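Local coordinates for monovalent Na+/H+ antiporter subunit G (Dietzia sp. DQ12-45-1b, PDB 7D3U), which is a membrane subunit of the multi-subunit Mrp complex, which probably exchanges sodium ions for protons across the bacterial membrane, at residues Phe32-Tyr36 with Ala97-Thr103. Numbering follows the deposited sequence.
Sequences FPDLY and AAPTTAT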
loop_
_atom_site.group_PDB
_atom_site.type_symbol
_atom_site.label_atom_id
_atom_site.label_comp_id
_atom_site.label_asym_id
_atom_site.label_seq_id
_atom_site.Cartn_x
_atom_site.Cartn_y
_atom_site.Cartn_z
ATOM N N PHE E 32 -0.869 -5.776 54.185
ATOM C CA PHE E 32 0.530 -5.649 54.571
ATOM C C PHE E 32 1.009 -4.266 54.151
ATOM O O PHE E 32 0.820 -3.871 52.988
ATOM C CB PHE E 32 1.404 -6.737 53.934
ATOM C CG PHE E 32 1.473 -8.008 54.736
ATOM C CD1 PHE E 32 1.197 -8.006 56.089
ATOM C CD2 PHE E 32 1.823 -9.203 54.135
ATOM C CE1 PHE E 32 1.257 -9.171 56.824
ATOM C CE2 PHE E 32 1.885 -10.369 54.865
ATOM C CZ PHE E 32 1.604 -10.352 56.211
ATOM N N PRO E 33 1.631 -3.503 55.052
ATOM C CA PRO E 33 1.912 -2.096 54.730
ATOM C C PRO E 33 3.069 -1.905 53.768
ATOM O O PRO E 33 3.002 -1.032 52.895
ATOM C CB PRO E 33 2.207 -1.484 56.105
ATOM C CG PRO E 33 2.772 -2.618 56.892
ATOM C CD PRO E 33 2.090 -3.870 56.404
ATOM N N ASP E 34 4.126 -2.695 53.895
ATOM C CA ASP E 34 5.360 -2.465 53.163
ATOM C C ASP E 34 5.400 -3.269 51.870
ATOM O O ASP E 34 4.571 -4.145 51.616
ATOM C CB ASP E 34 6.566 -2.825 54.033
ATOM C CG ASP E 34 7.679 -1.813 53.928
ATOM O OD1 ASP E 34 7.864 -1.253 52.828
ATOM O OD2 ASP E 34 8.367 -1.575 54.942
ATOM N N LEU E 35 6.394 -2.950 51.041
ATOM C CA LEU E 35 6.752 -3.822 49.930
ATOM C C LEU E 35 7.618 -4.978 50.400
ATOM O O LEU E 35 7.559 -6.070 49.824
ATOM C CB LEU E 35 7.487 -3.025 48.849
ATOM C CG LEU E 35 7.924 -3.732 47.562
ATOM C CD1 LEU E 35 7.911 -2.746 46.428
ATOM C CD2 LEU E 35 9.310 -4.336 47.687
ATOM N N TYR E 36 8.423 -4.754 51.437
ATOM C CA TYR E 36 9.340 -5.779 51.914
ATOM C C TYR E 36 8.617 -6.825 52.748
ATOM O O TYR E 36 8.976 -8.005 52.712
ATOM C CB TYR E 36 10.469 -5.127 52.705
ATOM C CG TYR E 36 11.031 -3.914 52.005
ATOM C CD1 TYR E 36 11.917 -4.051 50.948
ATOM C CD2 TYR E 36 10.658 -2.636 52.386
ATOM C CE1 TYR E 36 12.424 -2.950 50.300
ATOM C CE2 TYR E 36 11.159 -1.529 51.743
ATOM C CZ TYR E 36 12.041 -1.692 50.700
ATOM O OH TYR E 36 12.545 -0.589 50.056
ATOM N N ALA E 97 11.338 2.329 47.168
ATOM C CA ALA E 97 10.147 1.866 47.872
ATOM C C ALA E 97 10.243 2.277 49.334
ATOM O O ALA E 97 11.084 1.762 50.077
ATOM C CB ALA E 97 9.996 0.354 47.741
ATOM N N ALA E 98 9.390 3.199 49.746
ATOM C CA ALA E 98 9.427 3.701 51.111
ATOM C C ALA E 98 9.020 2.608 52.088
ATOM O O ALA E 98 7.929 2.040 51.948
ATOM C CB ALA E 98 8.506 4.908 51.254
ATOM N N PRO E 99 9.848 2.275 53.072
ATOM C CA PRO E 99 9.431 1.306 54.087
ATOM C C PRO E 99 8.334 1.883 54.968
ATOM O O PRO E 99 8.184 3.098 55.109
ATOM C CB PRO E 99 10.711 1.053 54.886
ATOM C CG PRO E 99 11.498 2.301 54.716
ATOM C CD PRO E 99 11.202 2.793 53.327
ATOM N N THR E 100 7.556 0.980 55.559
ATOM C CA THR E 100 6.423 1.393 56.373
ATOM C C THR E 100 6.886 2.253 57.544
ATOM O O THR E 100 8.027 2.167 58.004
ATOM C CB THR E 100 5.662 0.179 56.900
ATOM O OG1 THR E 100 5.160 -0.582 55.794
ATOM C CG2 THR E 100 4.495 0.620 57.760
ATOM N N THR E 101 5.972 3.095 58.029
ATOM C CA THR E 101 6.282 3.949 59.165
ATOM C C THR E 101 6.551 3.151 60.432
ATOM O O THR E 101 7.172 3.678 61.361
ATOM C CB THR E 101 5.141 4.934 59.411
ATOM O OG1 THR E 101 4.970 5.767 58.257
ATOM C CG2 THR E 101 5.444 5.804 60.617
ATOM N N ALA E 102 6.099 1.903 60.492
ATOM C CA ALA E 102 6.330 1.044 61.652
ATOM C C ALA E 102 7.543 0.146 61.422
ATOM O O ALA E 102 7.446 -1.077 61.358
ATOM C CB ALA E 102 5.082 0.220 61.956
ATOM N N THR E 103 8.705 0.781 61.295
ATOM C CA THR E 103 9.979 0.085 61.150
ATOM C C THR E 103 10.843 0.461 62.344
ATOM O O THR E 103 11.411 1.558 62.383
ATOM C CB THR E 103 10.665 0.446 59.836
ATOM O OG1 THR E 103 9.806 0.112 58.741
ATOM C CG2 THR E 103 11.964 -0.319 59.696
#
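With CG of Tyr36 anti to its carbonyl carbon (chi1 -46°) and OG1 of Thr100 likewise anti to its own (chi1 -61°), the phenol reaches Ala97 and the threonine side chain crosses Pro33 at about a right angle, Thr100 CG2 3.5 Å from Pro33 CB. Tyr36 OH donates to Ala97 O over 2.8 Å. Pro99 CA lies at the ring's edge, near its plane, 4.1 Å from Tyr36 CE2. The other bond across the contact is nearly straight: Thr100 N gives its hydrogen to Asp34 OD2 at 2.8 Å and 166°, approaching from above the carboxylate plane. Asp34 OD1 takes a more bent bond, on its anti side, from the adjacent Leu35 N at 2.9 Å; each carboxylate oxygen thus has a donor. Replacing Asp34 by an alanine removes both acceptors, and would probably leave the amides of Thr100 and Leu35 without these partners. Ala97 CB, also near Tyr36 OH, meets Leu35 CD1 at 4.0 Å. Phe44 of the neighbouring Cation antiporter chain makes an edge-to-face contact with the Tyr36 ring. The arrangement ties the loop following helix 68-95 to the residues leading into helix 35-60, at one end of a three-helix membrane subunit, beside two other subunits of the Mrp complex.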